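Local coordinates for extracellular fatty acid-binding protein (PDB 3SAO) that sequesters bacterial ferric siderophores as a siderocalin-like lipocalin, and also binds long-chain fatty acids and lysophosphatidic acid in its barrel, at residues Tyr94-Ala99 and Met111-Arg116; Trp12-Leu17 and Lys32-Arg37; Ser6-Lys11 and Ile38-Glu43; Ala51-Lys56 and Ala149-Asp154. One frame throughout, in Å; residues are numbered along the deposited sequence. Where two conformers were deposited one is given.

Interaction 1: residues Tyr94-Ala99 and Met111-Arg116; sequences YAVIFA and MRLYSR. With NKN ((2R)-2-hydroxy-3-(phosphonooxy)propyl tetradecanoate), chain C.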
loop_
_atom_site.group_PDB
_atom_site.type_symbol
_atom_site.label_atom_id
_atom_site.label_comp_id
_atom_site.label_asym_id
_atom_site.label_seq_id
_atom_site.Cartn_x
_atom_site.Cartn_y
_atom_site.Cartn_z
ATOM N N TYR A 94 2.028 -11.113 -4.221
ATOM C CA TYR A 94 2.595 -9.785 -4.067
ATOM C C TYR A 94 2.055 -8.855 -5.152
ATOM O O TYR A 94 1.542 -9.325 -6.180
ATOM C CB TYR A 94 4.140 -9.846 -4.163
ATOM C CG TYR A 94 4.605 -9.984 -5.600
ATOM C CD1 TYR A 94 4.549 -11.211 -6.236
ATOM C CD2 TYR A 94 4.929 -8.876 -6.355
ATOM C CE1 TYR A 94 4.892 -11.350 -7.556
ATOM C CE2 TYR A 94 5.271 -8.999 -7.674
ATOM C CZ TYR A 94 5.249 -10.251 -8.273
ATOM O OH TYR A 94 5.546 -10.433 -9.595
ATOM N N ALA A 95 2.219 -7.549 -4.956
ATOM C CA ALA A 95 1.990 -6.559 -5.994
ATOM C C ALA A 95 2.833 -5.311 -5.692
ATOM O O ALA A 95 2.941 -4.898 -4.542
ATOM C CB ALA A 95 0.542 -6.162 -6.075
ATOM N N VAL A 96 3.348 -4.698 -6.748
ATOM C CA VAL A 96 4.060 -3.426 -6.685
ATOM C C VAL A 96 3.174 -2.314 -7.246
ATOM O O VAL A 96 2.747 -2.358 -8.390
ATOM C CB VAL A 96 5.389 -3.463 -7.442
ATOM C CG1 VAL A 96 6.129 -2.105 -7.293
ATOM C CG2 VAL A 96 6.235 -4.603 -6.944
ATOM N N ILE A 97 2.884 -1.329 -6.403
ATOM C CA ILE A 97 1.901 -0.288 -6.692
ATOM C C ILE A 97 2.612 1.039 -6.674
ATOM O O ILE A 97 3.387 1.343 -5.751
ATOM C CB ILE A 97 0.788 -0.207 -5.593
ATOM C CG1 ILE A 97 0.100 -1.545 -5.429
ATOM C CG2 ILE A 97 -0.237 0.905 -5.924
ATOM C CD1 ILE A 97 -0.522 -2.035 -6.653
ATOM N N PHE A 98 2.348 1.861 -7.662
ATOM C CA PHE A 98 2.906 3.198 -7.627
ATOM C C PHE A 98 1.731 4.168 -7.476
ATOM O O PHE A 98 0.811 4.145 -8.287
ATOM C CB PHE A 98 3.691 3.478 -8.891
ATOM C CG PHE A 98 4.323 4.832 -8.921
ATOM C CD1 PHE A 98 5.492 5.085 -8.205
ATOM C CD2 PHE A 98 3.768 5.857 -9.650
ATOM C CE1 PHE A 98 6.085 6.349 -8.216
ATOM C CE2 PHE A 98 4.374 7.110 -9.671
ATOM C CZ PHE A 98 5.523 7.349 -8.937
ATOM N N ALA A 99 1.799 5.009 -6.451
ATOM C CA ALA A 99 0.734 5.941 -6.093
ATOM C C ALA A 99 1.137 7.383 -6.315
ATOM O O ALA A 99 2.241 7.782 -5.973
ATOM C CB ALA A 99 0.352 5.746 -4.643
ATOM N N MET A 111 5.884 4.465 -3.788
ATOM C CA MET A 111 5.759 3.096 -4.188
ATOM C C MET A 111 5.475 2.267 -2.970
ATOM O O MET A 111 6.097 2.475 -1.910
ATOM C CB MET A 111 7.044 2.624 -4.835
ATOM C CG MET A 111 7.271 3.248 -6.157
ATOM S SD MET A 111 8.699 2.553 -7.019
ATOM C CE MET A 111 8.394 0.788 -7.058
ATOM N N ARG A 112 4.601 1.287 -3.132
ATOM C CA ARG A 112 4.283 0.350 -2.063
ATOM C C ARG A 112 4.386 -1.131 -2.518
ATOM O O ARG A 112 4.083 -1.472 -3.638
ATOM C CB ARG A 112 2.885 0.627 -1.528
ATOM C CG ARG A 112 2.643 2.017 -1.037
ATOM C CD ARG A 112 1.254 2.145 -0.440
ATOM N NE ARG A 112 1.176 3.362 0.351
ATOM C CZ ARG A 112 0.882 4.562 -0.132
ATOM N NH1 ARG A 112 0.567 4.711 -1.409
ATOM N NH2 ARG A 112 0.916 5.617 0.668
ATOM N N LEU A 113 4.857 -2.008 -1.644
ATOM C CA LEU A 113 4.846 -3.445 -1.922
ATOM C C LEU A 113 3.788 -4.108 -1.045
ATOM O O LEU A 113 3.905 -4.113 0.188
ATOM C CB LEU A 113 6.220 -4.064 -1.635
ATOM C CG LEU A 113 6.394 -5.567 -1.764
ATOM C CD1 LEU A 113 6.029 -6.085 -3.188
ATOM C CD2 LEU A 113 7.858 -5.926 -1.369
ATOM N N TYR A 114 2.768 -4.656 -1.688
ATOM C CA TYR A 114 1.778 -5.516 -1.066
ATOM C C TYR A 114 2.283 -6.970 -1.045
ATOM O O TYR A 114 2.798 -7.466 -2.046
ATOM C CB TYR A 114 0.450 -5.431 -1.832
ATOM C CG TYR A 114 -0.380 -4.214 -1.507
ATOM C CD1 TYR A 114 -1.617 -4.344 -0.868
ATOM C CD2 TYR A 114 0.037 -2.948 -1.851
ATOM C CE1 TYR A 114 -2.384 -3.240 -0.545
ATOM C CE2 TYR A 114 -0.748 -1.810 -1.516
ATOM C CZ TYR A 114 -1.946 -1.986 -0.862
ATOM O OH TYR A 114 -2.720 -0.924 -0.493
ATOM N N SER A 115 2.097 -7.656 0.085
ATOM C CA SER A 115 2.377 -9.089 0.192
ATOM C C SER A 115 1.211 -9.827 0.902
ATOM O O SER A 115 0.605 -9.257 1.809
ATOM C CB SER A 115 3.698 -9.279 0.928
ATOM O OG SER A 115 4.018 -10.651 1.105
ATOM N N ARG A 116 0.901 -11.079 0.528
ATOM C CA ARG A 116 -0.108 -11.864 1.272
ATOM C C ARG A 116 0.427 -12.339 2.592
ATOM O O ARG A 116 -0.329 -12.525 3.532
ATOM C CB ARG A 116 -0.576 -13.122 0.521
ATOM C CG ARG A 116 -1.432 -12.830 -0.656
ATOM C CD ARG A 116 -2.819 -12.478 -0.210
ATOM N NE ARG A 116 -3.735 -12.596 -1.329
ATOM C CZ ARG A 116 -5.030 -12.348 -1.268
ATOM N NH1 ARG A 116 -5.578 -11.938 -0.140
ATOM N NH2 ARG A 116 -5.777 -12.525 -2.351
HETATM O OAA NKN C . -3.345 3.321 -2.221
HETATM O OAB NKN C . -1.119 2.757 -2.827
HETATM P PAC NKN C . -2.390 2.167 -2.286
HETATM O OAD NKN C . -2.252 1.354 -1.022
HETATM O OAE NKN C . -2.999 -5.441 -4.314
HETATM O OAF NKN C . -2.934 1.139 -3.386
HETATM C CAG NKN C . -4.087 0.297 -3.275
HETATM C CAH NKN C . -4.092 -0.763 -4.373
HETATM C CAI NKN C . -4.302 -2.222 -3.934
HETATM O OAJ NKN C . -3.389 -3.115 -4.609
HETATM C CAK NKN C . -3.597 -4.540 -4.905
HETATM C CAL NKN C . -4.513 -4.930 -6.035
HETATM C CAM NKN C . -3.712 -5.705 -7.073
HETATM C CAN NKN C . -4.457 -5.842 -8.395
HETATM C CAO NKN C . -5.746 -5.021 -8.419
HETATM O OAY NKN C . -5.170 -0.420 -5.249
#
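A very short hydrogen bond, 2.4 Å from Tyr114 OH to phosphate oxygen OAD of the bound lysophosphatidic acid (NKN), stands out in this strand pair. The oxygen lies in the plane of the tyrosine ring, at its edge, while ester oxygen OAJ sits over the centre of one face. Arg112, extended from CG to NE, sends NH1 to phosphate oxygen OAB at 2.9 Å, a bent bond (131°), and Ala99 CB lies in the guanidinium plane beside NH1. Lys82 bonds to the ligand too, and the gathered positive charge would probably favour an ionised phosphate. The strand backbone holds Arg112 and Tyr114 in place: Arg112 pairs with Ile97 through two nearly straight bonds, Tyr114 with Ala95 through two more bent ones. Ile97 CG1 crosses the ring obliquely, 3.8 Å from Tyr114 CD2, on the ligand-facing side. On the other face, Met111 CG lies in plane at the Phe98 ring edge, 3.3 Å from Phe98 CD1, and a bent chi3 (54°) brings CE to Val96 CG1. Leu113 and Val96 pack on Phe128 of helix 122-133. Such an antiparallel hairpin, Arg112 and Tyr114 among apolar residues on the ligand side and apolar side chains toward the helix, belongs to the lipocalin calyx.

Interaction 2: residues Trp12-Leu17 and Lys32-Arg37; sequences WYIVAL and KMVMAR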
loop_
_atom_site.group_PDB
_atom_site.type_symbol
_atom_site.label_atom_id
_atom_site.label_comp_id
_atom_site.label_asym_id
_atom_site.label_seq_id
_atom_site.Cartn_x
_atom_site.Cartn_y
_atom_site.Cartn_z
ATOM N N TRP A 12 -4.197 -8.469 2.857
ATOM C CA TRP A 12 -2.842 -8.171 2.387
ATOM C C TRP A 12 -2.087 -7.392 3.464
ATOM O O TRP A 12 -2.696 -6.839 4.381
ATOM C CB TRP A 12 -2.899 -7.322 1.129
ATOM C CG TRP A 12 -3.407 -8.008 -0.098
ATOM C CD1 TRP A 12 -4.729 -8.203 -0.468
ATOM C CD2 TRP A 12 -2.615 -8.671 -1.101
ATOM N NE1 TRP A 12 -4.786 -8.941 -1.633
ATOM C CE2 TRP A 12 -3.510 -9.223 -2.051
ATOM C CE3 TRP A 12 -1.234 -8.801 -1.318
ATOM C CZ2 TRP A 12 -3.065 -9.887 -3.207
ATOM C CZ3 TRP A 12 -0.794 -9.490 -2.455
ATOM C CH2 TRP A 12 -1.711 -10.016 -3.389
ATOM N N TYR A 13 -0.763 -7.334 3.332
ATOM C CA TYR A 13 0.077 -6.459 4.120
ATOM C C TYR A 13 0.872 -5.565 3.190
ATOM O O TYR A 13 1.260 -5.999 2.127
ATOM C CB TYR A 13 1.076 -7.281 4.913
ATOM C CG TYR A 13 0.477 -8.268 5.874
ATOM C CD1 TYR A 13 0.232 -9.579 5.492
ATOM C CD2 TYR A 13 0.189 -7.892 7.176
ATOM C CE1 TYR A 13 -0.308 -10.502 6.391
ATOM C CE2 TYR A 13 -0.351 -8.794 8.075
ATOM C CZ TYR A 13 -0.567 -10.106 7.700
ATOM O OH TYR A 13 -1.071 -11.013 8.620
ATOM N N ILE A 14 1.052 -4.309 3.568
ATOM C CA ILE A 14 1.968 -3.408 2.917
ATOM C C ILE A 14 3.292 -3.502 3.679
ATOM O O ILE A 14 3.372 -3.154 4.854
ATOM C CB ILE A 14 1.426 -2.018 2.908
ATOM C CG1 ILE A 14 0.035 -2.017 2.251
ATOM C CG2 ILE A 14 2.418 -1.052 2.198
ATOM C CD1 ILE A 14 -0.716 -0.708 2.315
ATOM N N VAL A 15 4.308 -4.028 3.004
ATOM C CA VAL A 15 5.507 -4.514 3.692
ATOM C C VAL A 15 6.738 -3.687 3.324
ATOM O O VAL A 15 7.776 -3.797 3.975
ATOM C CB VAL A 15 5.762 -6.030 3.431
ATOM C CG1 VAL A 15 4.551 -6.843 3.830
ATOM C CG2 VAL A 15 6.164 -6.286 1.949
ATOM N N ALA A 16 6.618 -2.811 2.328
ATOM C CA ALA A 16 7.706 -1.880 2.008
ATOM C C ALA A 16 7.154 -0.700 1.237
ATOM O O ALA A 16 6.108 -0.786 0.630
ATOM C CB ALA A 16 8.807 -2.570 1.197
ATOM N N LEU A 17 7.899 0.383 1.304
ATOM C CA LEU A 17 7.565 1.689 0.781
ATOM C C LEU A 17 8.801 2.289 0.176
ATOM O O LEU A 17 9.923 2.012 0.613
ATOM C CB LEU A 17 7.115 2.623 1.905
ATOM C CG LEU A 17 5.959 2.137 2.780
ATOM C CD1 LEU A 17 5.765 3.165 3.932
ATOM C CD2 LEU A 17 4.698 1.959 1.974
ATOM N N LYS A 32 5.491 1.217 10.496
ATOM C CA LYS A 32 5.229 -0.210 10.692
ATOM C C LYS A 32 4.382 -0.721 9.542
ATOM O O LYS A 32 3.684 0.048 8.876
ATOM C CB LYS A 32 4.465 -0.456 11.984
ATOM C CG LYS A 32 5.175 0.025 13.232
ATOM C CD LYS A 32 6.534 -0.631 13.397
ATOM C CE LYS A 32 6.963 -0.660 14.871
ATOM N NZ LYS A 32 6.917 0.680 15.489
ATOM N N MET A 33 4.385 -2.032 9.387
ATOM C CA MET A 33 3.575 -2.720 8.410
ATOM C C MET A 33 2.087 -2.404 8.528
ATOM O O MET A 33 1.531 -2.292 9.628
ATOM C CB MET A 33 3.804 -4.229 8.553
ATOM C CG MET A 33 3.402 -5.070 7.391
ATOM S SD MET A 33 3.796 -6.827 7.648
ATOM C CE MET A 33 5.570 -6.843 7.693
ATOM N N VAL A 34 1.486 -2.136 7.380
ATOM C CA VAL A 34 0.060 -1.801 7.305
ATOM C C VAL A 34 -0.739 -3.026 6.881
ATOM O O VAL A 34 -0.381 -3.701 5.913
ATOM C CB VAL A 34 -0.146 -0.679 6.313
ATOM C CG1 VAL A 34 -1.640 -0.304 6.200
ATOM C CG2 VAL A 34 0.685 0.495 6.739
ATOM N N MET A 35 -1.803 -3.325 7.612
ATOM C CA MET A 35 -2.717 -4.387 7.189
ATOM C C MET A 35 -3.793 -3.779 6.281
ATOM O O MET A 35 -4.250 -2.645 6.466
ATOM C CB MET A 35 -3.333 -5.145 8.380
ATOM C CG MET A 35 -4.077 -6.398 7.993
ATOM S SD MET A 35 -5.056 -7.127 9.321
ATOM C CE MET A 35 -3.761 -7.427 10.534
ATOM N N ALA A 36 -4.106 -4.508 5.225
ATOM C CA ALA A 36 -5.129 -4.061 4.285
ATOM C C ALA A 36 -6.127 -5.191 3.995
ATOM O O ALA A 36 -5.802 -6.384 4.063
ATOM C CB ALA A 36 -4.488 -3.536 3.015
ATOM N N ARG A 37 -7.355 -4.823 3.682
ATOM C CA ARG A 37 -8.265 -5.772 3.042
ATOM C C ARG A 37 -8.833 -5.187 1.767
ATOM O O ARG A 37 -9.314 -4.061 1.768
ATOM C CB ARG A 37 -9.414 -6.164 3.983
ATOM C CG ARG A 37 -10.276 -7.258 3.384
ATOM C CD ARG A 37 -11.544 -7.476 4.170
ATOM N NE ARG A 37 -11.378 -8.323 5.352
ATOM C CZ ARG A 37 -11.556 -7.898 6.607
ATOM N NH1 ARG A 37 -11.809 -6.614 6.857
ATOM N NH2 ARG A 37 -11.468 -8.744 7.632
#
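Two antiparallel strands pack closely along the face that carries Trp12, Ile14, Val34 and Ala36, and more loosely along the face of Tyr13 and Met35. On the tight face Ile14 and Val34 run alongside each other in the same direction, with their CB atoms 4.0 Å apart and Ile14 CD1 resting against Val34 CG1. Trp12 and Ala36 exchange two nearly straight backbone bonds, although each donor stands above the plane of the carbonyl it meets. Ile14 N reaches Val34 O at 2.8 Å, whereas the return bond from Val34 N to Ile14 O is weak at 3.3 Å, as the pairing loosens toward Lys32. There Met33 takes over: two anti torsions put CG 3.2 Å from Ile14 O and carry SD onward, while the chi3 bend (-66°) turns CE toward Val15 CG1. Its SD makes an oblique Met-aromatic contact with Tyr13, 4.6 Å from the ring centroid. The partly exposed Tyr13 and Met35 barely meet, Met35 CE coming no nearer than 4.4 Å to Tyr13 CE2. Strand 10-18 is flanked beyond this contact by strand 106-115, where Ile14 packs on Tyr114; strand 45-52 borders strand 34-41, and Ala16 touches helix 122-133.

Interaction 3: residues Ser6-Lys11 and Ile38-Glu43; sequences SEVAGK and ISFLGE. With NKN ((2R)-2-hydroxy-3-(phosphonooxy)propyl tetradecanoate), chain C.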
loop_
_atom_site.group_PDB
_atom_site.type_symbol
_atom_site.label_atom_id
_atom_site.label_comp_id
_atom_site.label_asym_id
_atom_site.label_seq_id
_atom_site.Cartn_x
_atom_site.Cartn_y
_atom_site.Cartn_z
ATOM N N SER A 6 -9.422 -11.562 -9.911
ATOM C CA SER A 6 -10.451 -12.025 -8.936
ATOM C C SER A 6 -9.781 -12.563 -7.655
ATOM O O SER A 6 -10.313 -12.376 -6.539
ATOM C CB SER A 6 -11.331 -13.097 -9.583
ATOM O OG SER A 6 -10.532 -14.152 -10.111
ATOM N N GLU A 7 -8.600 -13.162 -7.812
ATOM C CA GLU A 7 -7.881 -13.812 -6.703
ATOM C C GLU A 7 -7.351 -12.813 -5.677
ATOM O O GLU A 7 -6.855 -13.206 -4.631
ATOM C CB GLU A 7 -6.707 -14.648 -7.236
ATOM N N VAL A 8 -7.465 -11.528 -5.987
ATOM C CA VAL A 8 -6.861 -10.468 -5.179
ATOM C C VAL A 8 -7.704 -10.073 -3.931
ATOM O O VAL A 8 -7.226 -9.325 -3.064
ATOM C CB VAL A 8 -6.525 -9.260 -6.108
ATOM C CG1 VAL A 8 -6.554 -7.952 -5.358
ATOM C CG2 VAL A 8 -5.130 -9.471 -6.760
ATOM N N ALA A 9 -8.935 -10.583 -3.810
ATOM C CA ALA A 9 -9.762 -10.231 -2.654
ATOM C C ALA A 9 -9.153 -10.764 -1.358
ATOM O O ALA A 9 -8.513 -11.826 -1.331
ATOM C CB ALA A 9 -11.221 -10.734 -2.808
ATOM N N GLY A 10 -9.302 -9.983 -0.300
ATOM C CA GLY A 10 -8.988 -10.432 1.042
ATOM C C GLY A 10 -7.800 -9.722 1.615
ATOM O O GLY A 10 -7.533 -8.555 1.303
ATOM N N LYS A 11 -7.134 -10.395 2.541
ATOM C CA LYS A 11 -6.163 -9.758 3.429
ATOM C C LYS A 11 -4.769 -9.669 2.801
ATOM O O LYS A 11 -4.273 -10.641 2.199
ATOM C CB LYS A 11 -6.093 -10.548 4.748
ATOM C CG LYS A 11 -5.091 -10.006 5.743
ATOM C CD LYS A 11 -5.027 -10.953 6.953
ATOM C CE LYS A 11 -4.135 -10.496 8.060
ATOM N NZ LYS A 11 -4.324 -11.334 9.320
ATOM N N ILE A 38 -8.843 -5.987 0.711
ATOM C CA ILE A 38 -9.382 -5.560 -0.576
ATOM C C ILE A 38 -10.701 -6.265 -0.822
ATOM O O ILE A 38 -10.752 -7.508 -0.695
ATOM C CB ILE A 38 -8.401 -5.944 -1.721
ATOM C CG1 ILE A 38 -7.037 -5.288 -1.519
ATOM C CG2 ILE A 38 -8.983 -5.543 -3.059
ATOM C CD1 ILE A 38 -6.051 -5.598 -2.647
ATOM N N SER A 39 -11.730 -5.484 -1.207
ATOM C CA SER A 39 -13.055 -5.967 -1.571
ATOM C C SER A 39 -13.495 -5.355 -2.904
ATOM O O SER A 39 -13.245 -4.179 -3.153
ATOM C CB SER A 39 -14.071 -5.547 -0.522
ATOM O OG SER A 39 -13.604 -5.880 0.778
ATOM N N PHE A 40 -14.117 -6.161 -3.756
ATOM C CA PHE A 40 -14.535 -5.720 -5.079
ATOM C C PHE A 40 -16.020 -5.369 -5.072
ATOM O O PHE A 40 -16.809 -6.007 -4.378
ATOM C CB PHE A 40 -14.227 -6.797 -6.119
ATOM C CG PHE A 40 -12.744 -6.912 -6.430
ATOM C CD1 PHE A 40 -12.000 -7.988 -5.969
ATOM C CD2 PHE A 40 -12.085 -5.896 -7.112
ATOM C CE1 PHE A 40 -10.637 -8.084 -6.230
ATOM C CE2 PHE A 40 -10.716 -5.979 -7.376
ATOM C CZ PHE A 40 -9.990 -7.073 -6.921
ATOM N N LEU A 41 -16.377 -4.307 -5.789
ATOM C CA LEU A 41 -17.754 -4.158 -6.269
ATOM C C LEU A 41 -17.757 -4.244 -7.769
ATOM O O LEU A 41 -17.241 -3.364 -8.468
ATOM C CB LEU A 41 -18.377 -2.841 -5.828
ATOM C CG LEU A 41 -19.895 -2.716 -5.979
ATOM C CD1 LEU A 41 -20.634 -3.677 -5.066
ATOM C CD2 LEU A 41 -20.333 -1.289 -5.724
ATOM N N GLY A 42 -18.357 -5.313 -8.266
ATOM C CA GLY A 42 -18.495 -5.490 -9.698
ATOM C C GLY A 42 -17.145 -5.573 -10.364
ATOM O O GLY A 42 -16.226 -6.195 -9.833
ATOM N N GLU A 43 -17.033 -4.893 -11.505
ATOM C CA GLU A 43 -15.917 -5.044 -12.413
ATOM C C GLU A 43 -14.822 -4.000 -12.199
ATOM O O GLU A 43 -13.631 -4.317 -12.364
ATOM C CB GLU A 43 -16.428 -4.973 -13.866
HETATM O OAA NKN C . -3.345 3.321 -2.221
HETATM O OAB NKN C . -1.119 2.757 -2.827
HETATM P PAC NKN C . -2.390 2.167 -2.286
HETATM O OAD NKN C . -2.252 1.354 -1.022
HETATM O OAE NKN C . -2.999 -5.441 -4.314
HETATM O OAF NKN C . -2.934 1.139 -3.386
HETATM C CAG NKN C . -4.087 0.297 -3.275
HETATM C CAH NKN C . -4.092 -0.763 -4.373
HETATM C CAI NKN C . -4.302 -2.222 -3.934
HETATM O OAJ NKN C . -3.389 -3.115 -4.609
HETATM C CAK NKN C . -3.597 -4.540 -4.905
HETATM C CAL NKN C . -4.513 -4.930 -6.035
HETATM C CAM NKN C . -3.712 -5.705 -7.073
HETATM C CAN NKN C . -4.457 -5.842 -8.395
HETATM C CAO NKN C . -5.746 -5.021 -8.419
HETATM O OAY NKN C . -5.170 -0.420 -5.249
#
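Gly10 and Ile38 form an antiparallel hydrogen-bonded pair, each N-H reaching the other's carbonyl at an angle near 166°, just after a type I turn from Ser6 to Ala9 brings the chain into its first strand. This is the N-terminal entry to the lipocalin barrel, where the sequence Gly10-Lys11-Trp12 carries the Gly-X-Trp signature of the family. The bond from Gly10 N to Ile38 O measures 2.9 Å; Ile38 N answers along a lone pair of Gly10 O. The positive phi of Gly10 (112°) is one that glycine, having no CB, adopts readily. Trp12 NE1 bonds to Val8 O, and Arg116 bonds to the carbonyls of Ala9 and Lys11, tying the turn to the barrel.

Val8 carries the side-chain contact. Its CG1, roughly anti to the backbone N (chi1 152°), meets Ile38 CD1 obliquely at 3.6 Å and Phe40 CZ at 3.9 Å. The Phe40 ring takes Ile38 CG2 over one face, offset toward the rim, while Ala9 N lies at its edge. Inside the calyx, Val8 lines the acyl chain and Ile38 the ester next to it: Val8 CG2 touches CAM and CAN of the chain, Val8 CG1 lies 3.7 Å from CAL, and Ile38 CD1 comes within 3.5 Å of the ester carbonyl oxygen OAE of NKN.

Interaction 4: residues Ala51-Lys56 and Ala149-Asp154; sequences AAPSPK and AACSVD. Unlike the reference sequence in segment 149-154: Ala149 (reference Glu), Ala150 (reference Glu).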
loop_
_atom_site.group_PDB
_atom_site.type_symbol
_atom_site.label_atom_id
_atom_site.label_comp_id
_atom_site.label_asym_id
_atom_site.label_seq_id
_atom_site.Cartn_x
_atom_site.Cartn_y
_atom_site.Cartn_z
ATOM N N ALA A 51 -5.332 -0.632 8.166
ATOM C CA ALA A 51 -5.063 -0.514 9.588
ATOM C C ALA A 51 -3.553 -0.355 9.797
ATOM O O ALA A 51 -2.735 -1.214 9.411
ATOM C CB ALA A 51 -5.649 -1.784 10.329
ATOM N N ALA A 52 -3.167 0.772 10.382
ATOM C CA ALA A 52 -1.742 1.090 10.648
ATOM C C ALA A 52 -1.544 1.743 12.014
ATOM O O ALA A 52 -2.272 2.669 12.371
ATOM C CB ALA A 52 -1.221 1.995 9.567
ATOM N N PRO A 53 -0.543 1.276 12.790
ATOM C CA PRO A 53 -0.219 1.969 14.032
ATOM C C PRO A 53 0.230 3.398 13.806
ATOM O O PRO A 53 0.673 3.749 12.698
ATOM C CB PRO A 53 0.951 1.158 14.621
ATOM C CG PRO A 53 1.202 0.029 13.694
ATOM C CD PRO A 53 0.466 0.262 12.432
ATOM N N SER A 54 0.121 4.199 14.865
ATOM C CA SER A 54 0.672 5.562 14.876
ATOM C C SER A 54 0.814 6.034 16.306
ATOM O O SER A 54 0.207 5.447 17.197
ATOM C CB SER A 54 -0.275 6.481 14.123
ATOM O OG SER A 54 -1.265 6.986 15.021
ATOM N N PRO A 55 1.582 7.123 16.543
ATOM C CA PRO A 55 1.755 7.673 17.910
ATOM C C PRO A 55 0.437 8.178 18.530
ATOM O O PRO A 55 0.384 8.505 19.717
ATOM C CB PRO A 55 2.711 8.865 17.705
ATOM C CG PRO A 55 3.236 8.747 16.292
ATOM C CD PRO A 55 2.274 7.919 15.513
ATOM N N LYS A 56 -0.581 8.306 17.699
ATOM C CA LYS A 56 -1.936 8.626 18.147
ATOM C C LYS A 56 -2.817 7.385 18.198
ATOM O O LYS A 56 -4.012 7.517 18.394
ATOM C CB LYS A 56 -2.579 9.647 17.187
ATOM C CG LYS A 56 -2.247 11.094 17.543
ATOM N N ALA A 149 1.474 -6.293 15.434
ATOM C CA ALA A 149 0.374 -7.209 15.687
ATOM C C ALA A 149 -0.779 -6.557 16.443
ATOM O O ALA A 149 -1.717 -7.250 16.831
ATOM C CB ALA A 149 0.893 -8.433 16.432
ATOM N N ALA A 150 -0.756 -5.243 16.622
ATOM C CA ALA A 150 -1.753 -4.609 17.502
ATOM C C ALA A 150 -2.844 -3.858 16.741
ATOM O O ALA A 150 -3.814 -3.383 17.339
ATOM C CB ALA A 150 -1.059 -3.668 18.475
ATOM N N CYS A 151 -2.662 -3.708 15.432
ATOM C CA CYS A 151 -3.534 -2.905 14.625
ATOM C C CYS A 151 -4.041 -3.729 13.440
ATOM O O CYS A 151 -3.247 -4.018 12.550
ATOM C CB CYS A 151 -2.701 -1.708 14.178
ATOM S SG CYS A 151 -3.580 -0.392 13.402
ATOM N N SER A 152 -5.332 -4.097 13.449
ATOM C CA SER A 152 -5.955 -4.943 12.413
ATOM C C SER A 152 -7.162 -4.308 11.771
ATOM O O SER A 152 -7.906 -3.577 12.388
ATOM C CB SER A 152 -6.434 -6.263 13.008
ATOM O OG SER A 152 -5.357 -7.040 13.449
ATOM N N VAL A 153 -7.433 -4.692 10.535
ATOM C CA VAL A 153 -8.706 -4.363 9.954
ATOM C C VAL A 153 -9.823 -5.122 10.665
ATOM O O VAL A 153 -9.656 -6.247 11.129
ATOM C CB VAL A 153 -8.731 -4.671 8.462
ATOM C CG1 VAL A 153 -7.592 -3.851 7.756
ATOM C CG2 VAL A 153 -8.581 -6.133 8.255
ATOM N N ASP A 154 -10.998 -4.541 10.606
ATOM C CA ASP A 154 -12.158 -5.091 11.295
ATOM C C ASP A 154 -12.674 -6.311 10.554
ATOM O O ASP A 154 -12.460 -6.457 9.363
ATOM C CB ASP A 154 -13.260 -4.047 11.370
ATOM C CG ASP A 154 -12.863 -2.820 12.162
ATOM O OD1 ASP A 154 -12.060 -2.917 13.118
ATOM O OD2 ASP A 154 -13.400 -1.744 11.835
#
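The disulfide between Cys151 and Cys58 fastens the C-terminal segment to the barrel wall, and this contact surrounds its Cys151 end. Residues 51-53 and 151-153 run almost antiparallel, 171° apart, yet no hydrogen bond joins the two segments; their direct contact is van der Waals packing. Cys151, in one of its two conformers, has SG anti to the backbone N (chi1 -170°) and lays its sulfur across the peptide groups of strand 45-52 as it ends: SG lies 3.3 Å from Ala52 C and equally near Ala52 N. Its CB meets the ring of Pro53 more distantly, at 4.1 Å from Pro53 CD. On the N-terminal side of Ala52, the methyl of Ala51 points toward the passing chain, and its CB comes 3.3 Å from Ser152 C and 3.4 Å from Val153 N. Val153 CG1 then reaches Ala51 CB at 3.8 Å. The polar ties of the tail lie elsewhere: Asp154 forms a salt bridge to Lys60 and offers its carbonyl to Arg37. Beyond the strand, Ser54 OG accepts from Lys56 N in an ST turn. A C-terminal tail pinned by a disulfide to the outside of the barrel is a common feature of lipocalins.

How the interactions relate
One barrel wall, read strand by strand, shows how chemistry follows position. Interactions 1 and 2 are buried and share a seam: Ser115 N bonds to Tyr13 O, and Val15 N to Leu113 O, so strand 10-18 joins both. Interactions 2 and 3 use the same two strands, the latter at their partly exposed end, where regular pairing gives way to a turn. Both 1 and 3 touch the ligand, but the first supplies polar grips for its phosphate and the third apolar surface for its ester and chain. Interaction 4, also partly buried, is farther from the ligand and has packing in place of pairing, beside the Cys58-Cys151 disulfide; Met35 O to Ala51 N links it to interaction 2.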